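Local coordinates for dTDP-glucose 4,6-dehydratase (Klebsiella pneumoniae, PDB 5U4Q), which probably catalyses the NAD-dependent 4,6-dehydration of dTDP-glucose to the 4-keto-6-deoxy sugar, or a related nucleotide-sugar conversion of the extended short-chain dehydrogenase family, at residues A[185-190]-A[221-226]. Sequence-based numbering, arbitrary orientation.
Sequences YGPWGR and TYIDDI. With NAD (nicotinamide-adenine-dinucleotide), chain C.
Tyr185 and Tyr222 form a parallel bridge at the carboxyl ends of neighbouring strands of a Rossmann-type sheet, and illustrate how backbone pairing and aromatic packing can share one joint. Two main-chain hydrogen bonds flank Tyr222: Tyr185 N donates to Thr221 O (3.1 Å), and Ile223 N, in the first turn of helix 223-234, donates to Tyr185 O (2.8 Å). Strand pairing thus runs into the helix start, where Tyr222 is the N-cap residue.

The Tyr185 ring, with CG between its own N and carbonyl carbon (chi1 78°), lies across the neighbouring strand and takes Tyr222 CA over its face, 4.1 Å from the centroid, in a CH-pi contact. The edge of Tyr222 meets that ring T-shaped, planes at 71°, with CD1 3.8 Å from Tyr185 CE2.

Pro187 extends the apolar packing, its CD 3.6 Å from Tyr222 CE1, while Ile223 CG2 lies over one face of the Tyr222 ring, toward its rim, and 4.0 Å from Gly186 CA.

Past the type II turn Gly186-Gly189, Arg190 NH1 donates a hydrogen bond to NAD O2N (3.0 Å), and Asp192 forms a salt bridge with Arg190 NE. The paired strand ends are consistent with a defined start for the loop carrying Arg190, whose guanidinium probably offsets pyrophosphate charge.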
ATOM      1  N   TYR A 185      -9.090   3.533 -23.856  1.00 13.82           N
ATOM      2  CA  TYR A 185      -8.655   3.185 -25.207  1.00 13.32           C
ATOM      3  C   TYR A 185      -8.683   4.394 -26.145  1.00 13.09           C
ATOM      4  O   TYR A 185      -9.393   5.372 -25.919  1.00 12.51           O
ATOM      5  CB  TYR A 185      -9.525   2.051 -25.782  1.00 14.08           C
ATOM      6  CG  TYR A 185     -10.891   2.469 -26.282  1.00 13.70           C
ATOM      7  CD1 TYR A 185     -11.972   2.612 -25.408  1.00 14.61           C
ATOM      8  CD2 TYR A 185     -11.120   2.673 -27.646  1.00 15.30           C
ATOM      9  CE1 TYR A 185     -13.209   3.001 -25.871  1.00 15.55           C
ATOM     10  CE2 TYR A 185     -12.357   3.038 -28.118  1.00 15.59           C
ATOM     11  CZ  TYR A 185     -13.419   3.182 -27.244  1.00 16.33           C
ATOM     12  OH  TYR A 185     -14.672   3.567 -27.705  1.00 16.99           O
ATOM     13  N   GLY A 186      -7.891   4.312 -27.197  1.00 13.23           N
ATOM     14  CA  GLY A 186      -7.903   5.337 -28.223  1.00 13.86           C
ATOM     15  C   GLY A 186      -6.579   5.641 -28.850  1.00 13.62           C
ATOM     16  O   GLY A 186      -5.568   4.982 -28.572  1.00 13.05           O
ATOM     17  N   PRO A 187      -6.579   6.657 -29.736  1.00 14.37           N
ATOM     18  CA  PRO A 187      -5.347   7.101 -30.384  1.00 15.39           C
ATOM     19  C   PRO A 187      -4.186   7.316 -29.392  1.00 14.83           C
ATOM     20  O   PRO A 187      -4.393   7.789 -28.268  1.00 14.61           O
ATOM     21  CB  PRO A 187      -5.760   8.404 -31.052  1.00 15.04           C
ATOM     22  CG  PRO A 187      -7.204   8.211 -31.349  1.00 15.96           C
ATOM     23  CD  PRO A 187      -7.749   7.422 -30.190  1.00 15.56           C
ATOM     24  N   TRP A 188      -2.999   6.885 -29.799  1.00 14.93           N
ATOM     25  CA  TRP A 188      -1.797   6.960 -28.972  1.00 14.53           C
ATOM     26  C   TRP A 188      -1.893   6.059 -27.736  1.00 13.85           C
ATOM     27  O   TRP A 188      -1.205   6.291 -26.735  1.00 13.71           O
ATOM     28  CB  TRP A 188      -1.465   8.411 -28.565  1.00 15.33           C
ATOM     29  CG  TRP A 188      -1.378   9.327 -29.731  1.00 15.09           C
ATOM     30  CD1 TRP A 188      -2.303  10.223 -30.134  1.00 16.21           C
ATOM     31  CD2 TRP A 188      -0.277   9.434 -30.634  1.00 16.87           C
ATOM     32  NE1 TRP A 188      -1.854  10.893 -31.271  1.00 17.48           N
ATOM     33  CE2 TRP A 188      -0.622  10.411 -31.599  1.00 16.97           C
ATOM     34  CE3 TRP A 188       0.949   8.761 -30.754  1.00 17.66           C
ATOM     35  CZ2 TRP A 188       0.237  10.757 -32.661  1.00 19.21           C
ATOM     36  CZ3 TRP A 188       1.805   9.097 -31.832  1.00 18.87           C
ATOM     37  CH2 TRP A 188       1.425  10.084 -32.767  1.00 20.72           C
ATOM     38  N   GLY A 189      -2.745   5.017 -27.813  1.00 12.83           N
ATOM     39  CA  GLY A 189      -2.914   4.054 -26.751  1.00 13.37           C
ATOM     40  C   GLY A 189      -1.679   3.225 -26.456  1.00 14.75           C
ATOM     41  O   GLY A 189      -0.602   3.440 -27.047  1.00 15.48           O
ATOM     42  N   ARG A 190      -1.819   2.293 -25.527  1.00 16.29           N
ATOM     43  CA  ARG A 190      -0.689   1.434 -25.205  1.00 18.79           C
ATOM     44  C   ARG A 190      -0.818   0.067 -25.895  1.00 17.63           C
ATOM     45  O   ARG A 190      -1.915  -0.534 -25.917  1.00 17.19           O
ATOM     46  CB  ARG A 190      -0.470   1.359 -23.708  1.00 22.84           C
ATOM     47  CG  ARG A 190      -1.719   1.150 -22.934  1.00 25.11           C
ATOM     48  CD  ARG A 190      -1.506   1.428 -21.476  1.00 28.57           C
ATOM     49  NE  ARG A 190      -0.624   0.449 -20.876  1.00 29.66           N
ATOM     50  CZ  ARG A 190      -0.504   0.271 -19.561  1.00 38.11           C
ATOM     51  NH1 ARG A 190      -1.224   0.999 -18.697  1.00 38.16           N
ATOM     52  NH2 ARG A 190       0.320  -0.660 -19.108  1.00 43.81           N
ATOM     53  N   THR A 221     -13.464   3.050 -21.786  1.00 13.87           N
ATOM     54  CA  THR A 221     -13.814   4.443 -21.981  1.00 14.67           C
ATOM     55  C   THR A 221     -12.865   5.077 -22.972  1.00 13.99           C
ATOM     56  O   THR A 221     -11.654   4.908 -22.860  1.00 14.35           O
ATOM     57  CB  THR A 221     -13.765   5.262 -20.677  1.00 15.11           C
ATOM     58  OG1 THR A 221     -14.573   4.646 -19.699  1.00 16.58           O
ATOM     59  CG2 THR A 221     -14.279   6.662 -20.900  1.00 16.37           C
ATOM     60  N   TYR A 222     -13.435   5.781 -23.954  1.00 14.15           N
ATOM     61  CA  TYR A 222     -12.628   6.486 -24.950  1.00 13.06           C
ATOM     62  C   TYR A 222     -11.779   7.592 -24.298  1.00 12.87           C
ATOM     63  O   TYR A 222     -12.253   8.323 -23.413  1.00 14.05           O
ATOM     64  CB  TYR A 222     -13.513   7.022 -26.073  1.00 13.74           C
ATOM     65  CG  TYR A 222     -12.717   7.615 -27.198  1.00 13.67           C
ATOM     66  CD1 TYR A 222     -11.967   6.793 -28.037  1.00 13.27           C
ATOM     67  CD2 TYR A 222     -12.683   8.982 -27.425  1.00 14.26           C
ATOM     68  CE1 TYR A 222     -11.200   7.313 -29.062  1.00 13.93           C
ATOM     69  CE2 TYR A 222     -11.930   9.503 -28.459  1.00 15.44           C
ATOM     70  CZ  TYR A 222     -11.166   8.672 -29.255  1.00 14.18           C
ATOM     71  OH  TYR A 222     -10.400   9.210 -30.297  1.00 16.51           O
ATOM     72  N   ILE A 223     -10.541   7.689 -24.757  1.00 12.18           N
ATOM     73  CA  ILE A 223      -9.583   8.628 -24.159  1.00 13.19           C
ATOM     74  C   ILE A 223     -10.102  10.060 -24.040  1.00 13.25           C
ATOM     75  O   ILE A 223      -9.920  10.674 -22.999  1.00 14.35           O
ATOM     76  CB  ILE A 223      -8.205   8.561 -24.889  1.00 13.52           C
ATOM     77  CG1 ILE A 223      -7.180   9.472 -24.205  1.00 13.33           C
ATOM     78  CG2 ILE A 223      -8.321   8.883 -26.371  1.00 13.81           C
ATOM     79  CD1 ILE A 223      -6.835   9.099 -22.772  1.00 13.74           C
ATOM     80  N   ASP A 224     -10.776  10.593 -25.054  1.00 13.65           N
ATOM     81  CA  ASP A 224     -11.237  11.985 -24.939  1.00 14.65           C
ATOM     82  C   ASP A 224     -12.223  12.190 -23.793  1.00 13.82           C
ATOM     83  O   ASP A 224     -12.242  13.265 -23.173  1.00 14.93           O
ATOM     84  CB  ASP A 224     -11.852  12.500 -26.234  1.00 14.79           C
ATOM     85  CG  ASP A 224     -10.842  12.717 -27.352  1.00 18.20           C
ATOM     86  OD1 ASP A 224      -9.643  12.461 -27.192  1.00 20.12           O
ATOM     87  OD2 ASP A 224     -11.296  13.144 -28.440  1.00 22.33           O
ATOM     88  N   ASP A 225     -13.054  11.179 -23.521  1.00 13.19           N
ATOM     89  CA  ASP A 225     -14.009  11.241 -22.418  1.00 13.98           C
ATOM     90  C   ASP A 225     -13.263  11.228 -21.082  1.00 16.01           C
ATOM     91  O   ASP A 225     -13.626  11.966 -20.170  1.00 15.37           O
ATOM     92  CB  ASP A 225     -15.024  10.106 -22.539  1.00 14.44           C
ATOM     93  CG  ASP A 225     -15.931  10.271 -23.716  1.00 17.78           C
ATOM     94  OD1 ASP A 225     -16.335  11.424 -23.993  1.00 24.23           O
ATOM     95  OD2 ASP A 225     -16.325   9.244 -24.288  1.00 17.85           O
ATOM     96  N   ILE A 226     -12.221  10.401 -20.963  1.00 14.48           N
ATOM     97  CA  ILE A 226     -11.381  10.406 -19.761  1.00 13.85           C
ATOM     98  C   ILE A 226     -10.736  11.787 -19.572  1.00 14.79           C
ATOM     99  O   ILE A 226     -10.740  12.342 -18.467  1.00 14.86           O
ATOM    100  CB  ILE A 226     -10.266   9.333 -19.850  1.00 14.28           C
ATOM    101  CG1 ILE A 226     -10.875   7.905 -19.803  1.00 15.61           C
ATOM    102  CG2 ILE A 226      -9.195   9.523 -18.770  1.00 14.82           C
ATOM    103  CD1 ILE A 226     -11.592   7.531 -18.511  1.00 16.79           C
TER
HETATM  104  PA  NAD C 401       1.552   4.164 -19.833  1.00 17.91           P
HETATM  105  O1A NAD C 401       1.288   4.451 -21.260  1.00 16.08           O
HETATM  106  O2A NAD C 401       2.471   3.028 -19.428  1.00 17.99           O
HETATM  107  O5B NAD C 401       2.053   5.542 -19.151  1.00 17.16           O
HETATM  108  C5B NAD C 401       2.724   5.626 -17.900  1.00 16.57           C
HETATM  109  C4B NAD C 401       4.026   6.378 -18.116  1.00 16.61           C
HETATM  110  O4B NAD C 401       4.671   6.370 -16.828  1.00 16.29           O
HETATM  111  C3B NAD C 401       4.960   5.710 -19.116  1.00 16.36           C
HETATM  112  O3B NAD C 401       5.274   6.515 -20.264  1.00 17.59           O
HETATM  113  C2B NAD C 401       6.180   5.366 -18.262  1.00 16.36           C
HETATM  114  O2B NAD C 401       7.429   5.526 -18.963  1.00 17.62           O
HETATM  115  C1B NAD C 401       6.057   6.267 -17.035  1.00 16.37           C
HETATM  116  N9A NAD C 401       6.712   5.719 -15.835  1.00 16.30           N
HETATM  117  C8A NAD C 401       6.558   4.479 -15.316  1.00 16.67           C
HETATM  118  N7A NAD C 401       7.331   4.327 -14.238  1.00 18.80           N
HETATM  119  C5A NAD C 401       7.978   5.488 -14.044  1.00 15.92           C
HETATM  120  C6A NAD C 401       8.990   5.976 -13.085  1.00 16.15           C
HETATM  121  N6A NAD C 401       9.444   5.219 -12.096  1.00 19.08           N
HETATM  122  N1A NAD C 401       9.411   7.230 -13.257  1.00 16.71           N
HETATM  123  C2A NAD C 401       8.988   8.028 -14.247  1.00 16.58           C
HETATM  124  N3A NAD C 401       8.089   7.641 -15.175  1.00 16.60           N
HETATM  125  C4A NAD C 401       7.573   6.385 -15.098  1.00 16.64           C
HETATM  126  O3  NAD C 401       0.190   3.852 -19.028  1.00 17.61           O
HETATM  127  PN  NAD C 401      -1.179   4.698 -18.976  1.00 17.13           P
HETATM  128  O1N NAD C 401      -1.060   6.026 -19.599  1.00 16.23           O
HETATM  129  O2N NAD C 401      -2.248   3.687 -19.389  1.00 20.10           O
HETATM  130  O5D NAD C 401      -1.298   4.845 -17.393  1.00 21.16           O
HETATM  131  C5D NAD C 401      -1.407   6.076 -16.685  1.00 18.28           C
HETATM  132  C4D NAD C 401      -1.874   5.726 -15.282  1.00 17.32           C
HETATM  133  O4D NAD C 401      -3.248   5.277 -15.325  1.00 18.57           O
HETATM  134  C3D NAD C 401      -1.115   4.640 -14.528  1.00 17.87           C
HETATM  135  O3D NAD C 401      -1.003   5.052 -13.164  1.00 18.04           O
HETATM  136  C2D NAD C 401      -2.014   3.428 -14.582  1.00 18.27           C
HETATM  137  O2D NAD C 401      -1.869   2.553 -13.444  1.00 22.06           O
HETATM  138  C1D NAD C 401      -3.397   4.048 -14.624  1.00 18.44           C
HETATM  139  N1N NAD C 401      -4.377   3.199 -15.329  1.00 19.57           N
HETATM  140  C2N NAD C 401      -4.474   3.150 -16.678  1.00 19.57           C
HETATM  141  C3N NAD C 401      -5.422   2.332 -17.315  1.00 20.79           C
HETATM  142  C7N NAD C 401      -5.591   2.220 -18.836  1.00 23.23           C
HETATM  143  O7N NAD C 401      -6.563   1.602 -19.297  1.00 24.20           O
HETATM  144  N7N NAD C 401      -4.708   2.725 -19.714  1.00 22.97           N
HETATM  145  C4N NAD C 401      -6.244   1.543 -16.541  1.00 19.67           C
HETATM  146  C5N NAD C 401      -6.125   1.593 -15.159  1.00 20.64           C
HETATM  147  C6N NAD C 401      -5.171   2.410 -14.564  1.00 19.86           C